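Local coordinates for ESX-1 secretion system protein EccA1 (Mycobacterium tuberculosis, PDB 4F3V), which probably powers, as an ATPase of which this chain is the N-terminal tetratricopeptide-repeat domain, the export of virulence factors through the ESX-1 type VII secretion system, at residues Ser38-Asp41 / Ala42-Arg46; His135-Ala138 / Trp139-Val143; Leu186-Glu189 / Ala190-Arg193; Ala226-Ala229 / Leu230-Leu234. All blocks are in the same frame, centred on the assembly; numbering follows the deposited sequence.

Contact 1. Residues Ser38-Asp41 / Ala42-Arg46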
loop_
_atom_site.group_PDB
_atom_site.type_symbol
_atom_site.label_atom_id
_atom_site.label_comp_id
_atom_site.label_asym_id
_atom_site.label_seq_id
_atom_site.Cartn_x
_atom_site.Cartn_y
_atom_site.Cartn_z
ATOM N N SER A 38 5.136 20.278 -13.875
ATOM C CA SER A 38 4.134 19.400 -14.467
ATOM C C SER A 38 4.698 18.180 -15.196
ATOM O O SER A 38 3.945 17.431 -15.777
ATOM C CB SER A 38 3.329 20.243 -15.442
ATOM O OG SER A 38 2.619 21.205 -14.694
ATOM N N ALA A 39 6.021 17.983 -15.145
ATOM C CA ALA A 39 6.673 16.897 -15.868
ATOM C C ALA A 39 6.509 15.588 -15.089
ATOM O O ALA A 39 7.429 15.120 -14.414
ATOM C CB ALA A 39 8.155 17.194 -16.113
ATOM N N CYS A 40 5.329 15.021 -15.205
ATOM C CA CYS A 40 4.963 13.753 -14.585
ATOM C C CYS A 40 6.047 12.671 -14.693
ATOM O O CYS A 40 6.464 12.111 -13.688
ATOM C CB CYS A 40 3.676 13.254 -15.219
ATOM S SG CYS A 40 3.011 11.757 -14.454
ATOM N N ASP A 41 6.557 12.437 -15.901
ATOM C CA ASP A 41 7.577 11.390 -16.114
ATOM C C ASP A 41 8.854 11.588 -15.281
ATOM O O ASP A 41 9.463 10.617 -14.851
ATOM C CB ASP A 41 7.940 11.256 -17.607
ATOM C CG ASP A 41 6.760 10.817 -18.452
ATOM O OD1 ASP A 41 5.707 10.432 -17.874
ATOM O OD2 ASP A 41 6.894 10.824 -19.686
ATOM N N ALA A 42 9.238 12.835 -15.053
ATOM C CA ALA A 42 10.400 13.127 -14.213
ATOM C C ALA A 42 10.126 12.934 -12.714
ATOM O O ALA A 42 11.018 12.535 -11.968
ATOM C CB ALA A 42 10.942 14.532 -14.521
ATOM N N TRP A 43 8.914 13.237 -12.256
ATOM C CA TRP A 43 8.519 12.884 -10.895
ATOM C C TRP A 43 8.580 11.395 -10.681
ATOM O O TRP A 43 9.100 10.943 -9.658
ATOM C CB TRP A 43 7.138 13.415 -10.524
ATOM C CG TRP A 43 7.063 14.917 -10.435
ATOM C CD1 TRP A 43 6.445 15.775 -11.330
ATOM C CD2 TRP A 43 7.644 15.780 -9.415
ATOM N NE1 TRP A 43 6.595 17.072 -10.939
ATOM C CE2 TRP A 43 7.318 17.138 -9.795
ATOM C CE3 TRP A 43 8.402 15.566 -8.276
ATOM C CZ2 TRP A 43 7.720 18.228 -9.046
ATOM C CZ3 TRP A 43 8.800 16.665 -7.531
ATOM C CH2 TRP A 43 8.461 17.972 -7.906
ATOM N N ILE A 44 8.138 10.618 -11.667
ATOM C CA ILE A 44 8.231 9.163 -11.599
ATOM C C ILE A 44 9.712 8.704 -11.629
ATOM O O ILE A 44 10.096 7.766 -10.942
ATOM C CB ILE A 44 7.377 8.501 -12.718
ATOM C CG1 ILE A 44 5.884 8.842 -12.478
ATOM C CG2 ILE A 44 7.595 6.989 -12.770
ATOM C CD1 ILE A 44 4.969 8.515 -13.658
ATOM N N GLY A 45 10.521 9.353 -12.444
ATOM C CA GLY A 45 11.977 9.101 -12.454
ATOM C C GLY A 45 12.579 9.300 -11.069
ATOM O O GLY A 45 13.390 8.488 -10.616
ATOM N N ARG A 46 12.158 10.355 -10.368
ATOM C CA ARG A 46 12.655 10.609 -9.007
ATOM C C ARG A 46 12.287 9.466 -8.062
ATOM O O ARG A 46 13.131 9.014 -7.254
ATOM C CB ARG A 46 12.155 11.937 -8.460
ATOM C CG ARG A 46 12.793 13.142 -9.142
ATOM C CD ARG A 46 12.160 14.456 -8.732
ATOM N NE ARG A 46 12.231 14.686 -7.294
ATOM C CZ ARG A 46 12.272 15.885 -6.699
ATOM N NH1 ARG A 46 12.232 17.016 -7.398
ATOM N NH2 ARG A 46 12.324 15.942 -5.384
#

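Contact 2. Residues His135-Ala138 / Trp139-Val143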
loop_
_atom_site.group_PDB
_atom_site.type_symbol
_atom_site.label_atom_id
_atom_site.label_comp_id
_atom_site.label_asym_id
_atom_site.label_seq_id
_atom_site.Cartn_x
_atom_site.Cartn_y
_atom_site.Cartn_z
ATOM N N HIS A 135 -10.759 -4.944 -9.194
ATOM C CA HIS A 135 -10.157 -5.610 -8.055
ATOM C C HIS A 135 -9.019 -4.824 -7.451
ATOM O O HIS A 135 -8.836 -4.843 -6.241
ATOM C CB HIS A 135 -9.686 -6.993 -8.487
ATOM C CG HIS A 135 -8.609 -6.963 -9.562
ATOM N ND1 HIS A 135 -8.880 -6.698 -10.870
ATOM C CD2 HIS A 135 -7.233 -7.153 -9.478
ATOM C CE1 HIS A 135 -7.736 -6.727 -11.577
ATOM N NE2 HIS A 135 -6.726 -7.010 -10.728
ATOM N N LEU A 136 -8.258 -4.116 -8.291
ATOM C CA LEU A 136 -7.168 -3.275 -7.813
ATOM C C LEU A 136 -7.671 -2.096 -7.009
ATOM O O LEU A 136 -7.105 -1.772 -5.969
ATOM C CB LEU A 136 -6.325 -2.757 -8.967
ATOM C CG LEU A 136 -5.432 -3.775 -9.664
ATOM C CD1 LEU A 136 -4.923 -3.167 -10.975
ATOM C CD2 LEU A 136 -4.302 -4.235 -8.757
ATOM N N VAL A 137 -8.728 -1.451 -7.482
ATOM C CA VAL A 137 -9.375 -0.380 -6.720
ATOM C C VAL A 137 -9.986 -0.909 -5.425
ATOM O O VAL A 137 -9.859 -0.255 -4.406
ATOM C CB VAL A 137 -10.436 0.378 -7.550
ATOM C CG1 VAL A 137 -11.260 1.334 -6.676
ATOM C CG2 VAL A 137 -9.735 1.111 -8.690
ATOM N N ALA A 138 -10.624 -2.079 -5.464
ATOM C CA ALA A 138 -11.151 -2.693 -4.238
ATOM C C ALA A 138 -10.034 -2.923 -3.247
ATOM O O ALA A 138 -10.176 -2.596 -2.065
ATOM C CB ALA A 138 -11.898 -3.987 -4.519
ATOM N N TRP A 139 -8.908 -3.453 -3.740
ATOM C CA TRP A 139 -7.726 -3.649 -2.887
ATOM C C TRP A 139 -7.279 -2.343 -2.273
ATOM O O TRP A 139 -7.049 -2.267 -1.046
ATOM C CB TRP A 139 -6.571 -4.316 -3.646
ATOM C CG TRP A 139 -5.339 -4.323 -2.785
ATOM C CD1 TRP A 139 -4.221 -3.521 -2.903
ATOM C CD2 TRP A 139 -5.153 -5.069 -1.527
ATOM N NE1 TRP A 139 -3.338 -3.760 -1.865
ATOM C CE2 TRP A 139 -3.843 -4.690 -1.018
ATOM C CE3 TRP A 139 -5.899 -6.020 -0.832
ATOM C CZ2 TRP A 139 -3.326 -5.229 0.149
ATOM C CZ3 TRP A 139 -5.357 -6.566 0.333
ATOM C CH2 TRP A 139 -4.109 -6.166 0.816
ATOM N N MET A 140 -7.152 -1.290 -3.090
ATOM C CA MET A 140 -6.739 0.011 -2.542
ATOM C C MET A 140 -7.739 0.589 -1.533
ATOM O O MET A 140 -7.344 1.193 -0.535
ATOM C CB MET A 140 -6.469 1.035 -3.632
ATOM C CG MET A 140 -5.328 0.667 -4.563
ATOM S SD MET A 140 -3.831 0.057 -3.760
ATOM C CE MET A 140 -3.413 1.333 -2.567
ATOM N N LYS A 141 -9.025 0.382 -1.757
ATOM C CA LYS A 141 -10.012 0.792 -0.763
ATOM C C LYS A 141 -9.832 0.049 0.566
ATOM O O LYS A 141 -9.973 0.643 1.623
ATOM C CB LYS A 141 -11.428 0.657 -1.299
ATOM C CG LYS A 141 -11.736 1.684 -2.375
ATOM C CD LYS A 141 -13.212 1.657 -2.760
ATOM C CE LYS A 141 -13.562 2.728 -3.781
ATOM N NZ LYS A 141 -15.054 2.837 -3.970
ATOM N N ALA A 142 -9.515 -1.239 0.495
ATOM C CA ALA A 142 -9.201 -2.057 1.657
ATOM C C ALA A 142 -7.991 -1.482 2.408
ATOM O O ALA A 142 -7.974 -1.425 3.645
ATOM C CB ALA A 142 -8.954 -3.503 1.229
ATOM N N VAL A 143 -7.014 -0.981 1.655
ATOM C CA VAL A 143 -5.867 -0.292 2.232
ATOM C C VAL A 143 -6.278 1.007 2.950
ATOM O O VAL A 143 -5.877 1.245 4.081
ATOM C CB VAL A 143 -4.761 0.016 1.174
ATOM C CG1 VAL A 143 -3.767 1.014 1.724
ATOM C CG2 VAL A 143 -4.054 -1.267 0.703
#

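Contact 3. Residues Leu186-Glu189 / Ala190-Arg193. With SO4 (sulfate ion), chain G; SO4 (sulfate ion), chain E.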
loop_
_atom_site.group_PDB
_atom_site.type_symbol
_atom_site.label_atom_id
_atom_site.label_comp_id
_atom_site.label_asym_id
_atom_site.label_seq_id
_atom_site.Cartn_x
_atom_site.Cartn_y
_atom_site.Cartn_z
ATOM N N LEU A 186 -13.535 -11.474 15.935
ATOM C CA LEU A 186 -14.009 -12.678 15.265
ATOM C C LEU A 186 -12.793 -13.574 15.065
ATOM O O LEU A 186 -12.321 -13.791 13.953
ATOM C CB LEU A 186 -14.663 -12.321 13.931
ATOM C CG LEU A 186 -15.845 -11.346 14.004
ATOM C CD1 LEU A 186 -16.406 -11.061 12.624
ATOM C CD2 LEU A 186 -16.945 -11.845 14.926
ATOM N N PHE A 187 -12.293 -14.076 16.182
ATOM C CA PHE A 187 -10.967 -14.640 16.234
ATOM C C PHE A 187 -10.840 -15.985 15.510
ATOM O O PHE A 187 -9.807 -16.257 14.888
ATOM C CB PHE A 187 -10.523 -14.772 17.706
ATOM C CG PHE A 187 -10.358 -13.445 18.417
ATOM C CD1 PHE A 187 -9.514 -12.477 17.895
ATOM C CD2 PHE A 187 -11.052 -13.156 19.588
ATOM C CE1 PHE A 187 -9.344 -11.252 18.530
ATOM C CE2 PHE A 187 -10.894 -11.928 20.219
ATOM C CZ PHE A 187 -10.025 -10.984 19.681
ATOM N N THR A 188 -11.872 -16.828 15.606
ATOM C CA THR A 188 -11.859 -18.109 14.907
ATOM C C THR A 188 -11.846 -17.897 13.402
ATOM O O THR A 188 -11.081 -18.543 12.687
ATOM C CB THR A 188 -13.045 -19.008 15.309
ATOM O OG1 THR A 188 -12.852 -19.420 16.662
ATOM C CG2 THR A 188 -13.119 -20.264 14.433
ATOM N N GLU A 189 -12.709 -16.995 12.923
ATOM C CA GLU A 189 -12.731 -16.624 11.517
ATOM C C GLU A 189 -11.364 -16.054 11.080
ATOM O O GLU A 189 -10.858 -16.421 10.018
ATOM C CB GLU A 189 -13.872 -15.625 11.246
ATOM C CG GLU A 189 -13.850 -15.055 9.830
ATOM C CD GLU A 189 -15.030 -14.170 9.486
ATOM O OE1 GLU A 189 -15.938 -13.945 10.332
ATOM O OE2 GLU A 189 -15.030 -13.683 8.342
ATOM N N ALA A 190 -10.798 -15.153 11.885
ATOM C CA ALA A 190 -9.474 -14.585 11.611
ATOM C C ALA A 190 -8.424 -15.687 11.425
ATOM O O ALA A 190 -7.663 -15.669 10.472
ATOM C CB ALA A 190 -9.035 -13.637 12.717
ATOM N N GLU A 191 -8.435 -16.677 12.302
ATOM C CA GLU A 191 -7.473 -17.782 12.216
ATOM C C GLU A 191 -7.648 -18.620 10.964
ATOM O O GLU A 191 -6.668 -18.920 10.299
ATOM C CB GLU A 191 -7.558 -18.643 13.467
ATOM C CG GLU A 191 -7.068 -17.905 14.697
ATOM C CD GLU A 191 -7.614 -18.461 16.000
ATOM O OE1 GLU A 191 -8.532 -19.303 15.966
ATOM O OE2 GLU A 191 -7.123 -18.018 17.070
ATOM N N ARG A 192 -8.888 -18.953 10.610
ATOM C CA ARG A 192 -9.146 -19.662 9.347
ATOM C C ARG A 192 -8.649 -18.828 8.125
ATOM O O ARG A 192 -7.882 -19.310 7.294
ATOM C CB ARG A 192 -10.649 -19.966 9.179
ATOM C CG ARG A 192 -10.979 -20.735 7.896
ATOM C CD ARG A 192 -12.465 -21.034 7.701
ATOM N NE ARG A 192 -13.304 -19.827 7.738
ATOM C CZ ARG A 192 -13.614 -19.039 6.699
ATOM N NH1 ARG A 192 -13.157 -19.279 5.465
ATOM N NH2 ARG A 192 -14.392 -17.981 6.898
ATOM N N ARG A 193 -9.053 -17.568 8.044
ATOM C CA ARG A 193 -8.690 -16.758 6.881
ATOM C C ARG A 193 -7.198 -16.467 6.782
ATOM O O ARG A 193 -6.643 -16.483 5.679
ATOM C CB ARG A 193 -9.481 -15.452 6.834
ATOM C CG ARG A 193 -10.965 -15.680 6.711
ATOM C CD ARG A 193 -11.692 -14.367 6.543
ATOM N NE ARG A 193 -13.139 -14.535 6.507
ATOM C CZ ARG A 193 -13.823 -15.002 5.460
ATOM N NH1 ARG A 193 -13.200 -15.378 4.341
ATOM N NH2 ARG A 193 -15.150 -15.095 5.530
HETATM S S SO4 G . -14.095 -16.685 18.701
HETATM O O1 SO4 G . -15.244 -17.366 19.334
HETATM O O2 SO4 G . -12.848 -17.292 19.234
HETATM O O3 SO4 G . -14.200 -16.839 17.228
HETATM O O4 SO4 G . -14.130 -15.237 19.020
HETATM S S SO4 E . -15.693 -17.277 2.330
HETATM O O1 SO4 E . -15.098 -18.326 3.193
HETATM O O2 SO4 E . -14.688 -16.211 2.163
HETATM O O3 SO4 E . -16.009 -17.804 0.987
HETATM O O4 SO4 E . -16.931 -16.771 2.977
#

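Contact 4. Residues Ala226-Ala229 / Leu230-Leu234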
loop_
_atom_site.group_PDB
_atom_site.type_symbol
_atom_site.label_atom_id
_atom_site.label_comp_id
_atom_site.label_asym_id
_atom_site.label_seq_id
_atom_site.Cartn_x
_atom_site.Cartn_y
_atom_site.Cartn_z
ATOM N N ALA A 226 0.208 -21.133 21.855
ATOM C CA ALA A 226 0.149 -20.843 20.421
ATOM C C ALA A 226 0.610 -19.407 20.146
ATOM O O ALA A 226 1.396 -19.169 19.239
ATOM C CB ALA A 226 -1.249 -21.076 19.861
ATOM N N ALA A 227 0.109 -18.449 20.920
ATOM C CA ALA A 227 0.481 -17.054 20.736
ATOM C C ALA A 227 1.994 -16.869 20.853
ATOM O O ALA A 227 2.612 -16.174 20.053
ATOM C CB ALA A 227 -0.239 -16.182 21.773
ATOM N N VAL A 228 2.579 -17.488 21.870
ATOM C CA VAL A 228 4.007 -17.357 22.144
ATOM C C VAL A 228 4.816 -17.974 21.004
ATOM O O VAL A 228 5.827 -17.411 20.603
ATOM C CB VAL A 228 4.393 -18.004 23.517
ATOM C CG1 VAL A 228 5.897 -18.257 23.616
ATOM C CG2 VAL A 228 3.922 -17.136 24.683
ATOM N N ALA A 229 4.383 -19.129 20.488
ATOM C CA ALA A 229 5.083 -19.802 19.392
ATOM C C ALA A 229 5.094 -18.879 18.145
ATOM O O ALA A 229 6.132 -18.686 17.509
ATOM C CB ALA A 229 4.454 -21.172 19.092
ATOM N N LEU A 230 3.964 -18.226 17.870
ATOM C CA LEU A 230 3.888 -17.315 16.729
ATOM C C LEU A 230 4.776 -16.062 16.925
ATOM O O LEU A 230 5.423 -15.597 15.986
ATOM C CB LEU A 230 2.426 -16.940 16.441
ATOM C CG LEU A 230 1.563 -18.061 15.819
ATOM C CD1 LEU A 230 0.078 -17.897 16.158
ATOM C CD2 LEU A 230 1.741 -18.195 14.302
ATOM N N LEU A 231 4.792 -15.523 18.145
ATOM C CA LEU A 231 5.611 -14.345 18.458
ATOM C C LEU A 231 7.104 -14.681 18.468
ATOM O O LEU A 231 7.927 -13.885 17.998
ATOM C CB LEU A 231 5.166 -13.700 19.779
ATOM C CG LEU A 231 3.755 -13.080 19.752
ATOM C CD1 LEU A 231 3.214 -12.724 21.132
ATOM C CD2 LEU A 231 3.743 -11.837 18.873
ATOM N N GLU A 232 7.465 -15.879 18.946
ATOM C CA GLU A 232 8.863 -16.335 18.837
ATOM C C GLU A 232 9.296 -16.465 17.384
ATOM O O GLU A 232 10.418 -16.091 17.016
ATOM C CB GLU A 232 9.085 -17.674 19.586
ATOM C CG GLU A 232 8.938 -17.555 21.092
ATOM C CD GLU A 232 9.039 -18.866 21.875
ATOM O OE1 GLU A 232 8.920 -19.962 21.292
ATOM O OE2 GLU A 232 9.233 -18.780 23.110
ATOM N N TRP A 233 8.407 -16.984 16.548
ATOM C CA TRP A 233 8.693 -17.070 15.121
ATOM C C TRP A 233 8.913 -15.682 14.546
ATOM O O TRP A 233 9.868 -15.448 13.785
ATOM C CB TRP A 233 7.573 -17.795 14.401
ATOM C CG TRP A 233 7.800 -17.844 12.938
ATOM C CD1 TRP A 233 8.540 -18.776 12.242
ATOM C CD2 TRP A 233 7.344 -16.884 11.935
ATOM N NE1 TRP A 233 8.547 -18.485 10.911
ATOM C CE2 TRP A 233 7.855 -17.357 10.667
ATOM C CE3 TRP A 233 6.548 -15.739 11.960
ATOM C CZ2 TRP A 233 7.606 -16.693 9.486
ATOM C CZ3 TRP A 233 6.304 -15.074 10.759
ATOM C CH2 TRP A 233 6.824 -15.535 9.561
ATOM N N LEU A 234 8.046 -14.739 14.919
ATOM C CA LEU A 234 8.168 -13.345 14.444
ATOM C C LEU A 234 9.453 -12.682 14.904
ATOM O O LEU A 234 10.112 -12.025 14.107
ATOM C CB LEU A 234 6.999 -12.480 14.902
ATOM C CG LEU A 234 5.820 -12.286 13.967
ATOM C CD1 LEU A 234 4.792 -11.399 14.699
ATOM C CD2 LEU A 234 6.214 -11.658 12.602
#

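Contact 1. Residues Ser38-Asp41 / Ala42-Arg46
Ala-39 O takes two backbone N-H groups where helix 40-48 begins: a good bond from Trp-43 N at 3.2 Å, lying in the carbonyl plane, and a weak, bent one from Ala-42 N at 3.0 Å. Ala-39 itself occupies the N-cap position and is the centre of an inverse gamma turn, closed by Cys-40 N on Ser-38 O, so the chain swings sharply into the helix with no side-chain cap. The two bonds that follow keep the i to i+4 pattern, Ile-44 N bonding to Cys-40 O at 3.0 Å and Gly-45 N to Asp-41 O at 2.9 Å. The indole of Trp-43 folds back toward the N-terminus because CG stands anti to its own carbonyl carbon (chi1 -67°). This places CD1 3.3 Å from Ala-39 O, approached obliquely, and lets NE1 bond to Glu-37 O, which fixes the rotation of the ring. At its other end CZ3 of Trp-43 lies under one face of the Arg-46 guanidinium, toward the rim; Arg-46 NE forms a salt bridge with Asp-51, and NH1 bonds to Thr-33 OG1. On another side of the helix, Cys-40 SG meets the end of the Ile-44 chain at CD1, 3.9 Å away, while the CB atoms of Ala-39 and Ala-42 are 4.2 Å apart. The carboxylate of buried Asp-41 is taken up elsewhere, OD2 by Ser-71 OG and OD1 by Gly-68 N. The two alanines pack on Ile-32 of helix 22-35, Trp-43 lies against helix 54-62, and Cys-40 and Ile-44 reach Ile-104 of helix 101-115.

Contact 2. Residues His135-Ala138 / Trp139-Val143
Val-137 and Lys-141, one turn apart, lie side by side and point the same way, with Val-137 CG1 4.0 Å from Lys-141 CE. The valine presents this methyl because CG1 stands anti to the backbone N (chi1 171°), and the lysine runs out extended beyond CG, which brings CE beside that methyl. Lys-141 CG also rests 3.4 Å from Val-137 O, the carbonyl that accepts Lys-141 N at 2.8 Å. Beyond the apolar stem, the ammonium group is held by a salt bridge to Glu-126.

Elsewhere round the helix, Met-140 has CG anti to its carbonyl carbon, which sets CG 3.3 Å from Leu-136 O, the acceptor of Met-140 N at 2.9 Å; beyond CG the chain bends at chi2 and chi3 and leads away from that turn. The Trp-139 ring leaves the helix with CG anti to the backbone N, and only CB stays near the preceding turn, 3.5 Å from His-135 O. Val-143 CG2 sits over the rim of one face of the indole, 3.5 Å above its plane. In the next shell, Ile-87 O takes the indole NE1, and Tyr-91 meets the ring with the planes about 55° apart while its OH bonds to Ala-142 O, so the loop carrying both residues is tied to this helix twice.

Helix 134-147 is thus wedged in the middle of the helical array: Leu-136 and Met-140 pack on helix 101-115, His-135 and Trp-139 on helix 167-183, and Ala-138, Lys-141 and Ala-142 on helix 151-158.

Contact 3. Residues Leu186-Glu189 / Ala190-Arg193
The charged interactions centre on Glu-189 and Arg-193, whose side chains run side by side one helical turn apart. Arg-193 grips the carboxylate side-on, NE reaching OE2 of Glu-189 at 2.8 Å and NH2 reaching the same oxygen at 3.1 Å. NE meets the anti lone pair of OE2, whereas NH2 comes from above the carboxylate plane; both bonds lie in the guanidinium plane, and the two flat groups are turned 55° apart. Arg-192 bends at chi3 (56°), which lays its NH2 over the centre of the Arg-193 guanidinium, 3.2 Å above it.

Two sulfates, probably from the crystallisation liquor, are bound, one at the arginine head groups and one at the start of helix 187-198. The first accepts Arg-193 NH1 at its O2, 2.8 Å away and almost straight, and Arg-192 NH1 at its O1, 3.1 Å away, so its charge probably helps the guanidiniums to lie so close. In the second, O3 alone takes both Thr-188 N at 2.8 Å and Thr-188 OG1 at 3.0 Å; the helix end would favour an anion there.

This helix belongs to the antiparallel helical array of the tetratricopeptide-repeat domain, with Phe-187 and Glu-191 packing on helix 207-221 and Ala-190 on helix 167-183.

Among backbone bonds, Leu-186 at the N-cap gives its carbonyl to Ala-190 N, and Arg-193 N bonds to Glu-189 O at 2.9 Å.

Contact 4. Residues Ala226-Ala229 / Leu230-Leu234
With CG1 anti to the backbone N (chi1 162°), Val-228 sets this methyl beside the chain of Glu-232, whose own CG stands anti to its carbonyl carbon (chi1 -67°) and whose chain then runs extended. The two side chains cross obliquely, Val-228 CG1 coming 3.4 Å from Glu-232 OE2 and 3.6 Å from CD of the same glutamate. The carboxylate therefore meets a methyl here, a van der Waals contact and not a polar one. Beneath it, Glu-232 CG passes 3.2 Å from Val-228 O, the carbonyl that also accepts Glu-232 N at 2.8 Å.

Leu-230 and Leu-231 lie back over the preceding turn in the same manner: Leu-231 CG is 3.3 Å from Ala-227 O, and Leu-230 CD1 is 3.6 Å from Ala-226 O. Trp-233 swings the other way, its side chain leading off from the turn to touch Ala-211.

Outside the segments, Ala-226 N is bonded to Asn-223 OD1, ahead of the helix. Ala-226, Ala-227, Trp-233 and Leu-234 meet helix 207-221, and Leu-231 and Leu-234 meet helix 241-248, so this helix is packed between its two sequence neighbours, as in the helical stacking of a tetratricopeptide-repeat domain.

How the contacts relate
All four contacts are short helical stretches with i to i+4 backbone bonds, contacts 1 and 3 at a helix start, set in different helices of one repeat array and not touching one another. The touching residues of contact 1 are all buried; contact 2, nearest the centre of the chain, is partly buried, and contacts 3 and 4 include exposed residues. Contacts 1 and 2 both pack on helix 101-115, contacts 2 and 3 on helix 167-183, and contacts 3 and 4 on helix 207-221. Only contact 3 has a salt bridge between its segments; the side chains of contacts 1 and 2 meet through carbons and, in contact 1, a sulfur, and contact 4 sets a carboxylate against a methyl.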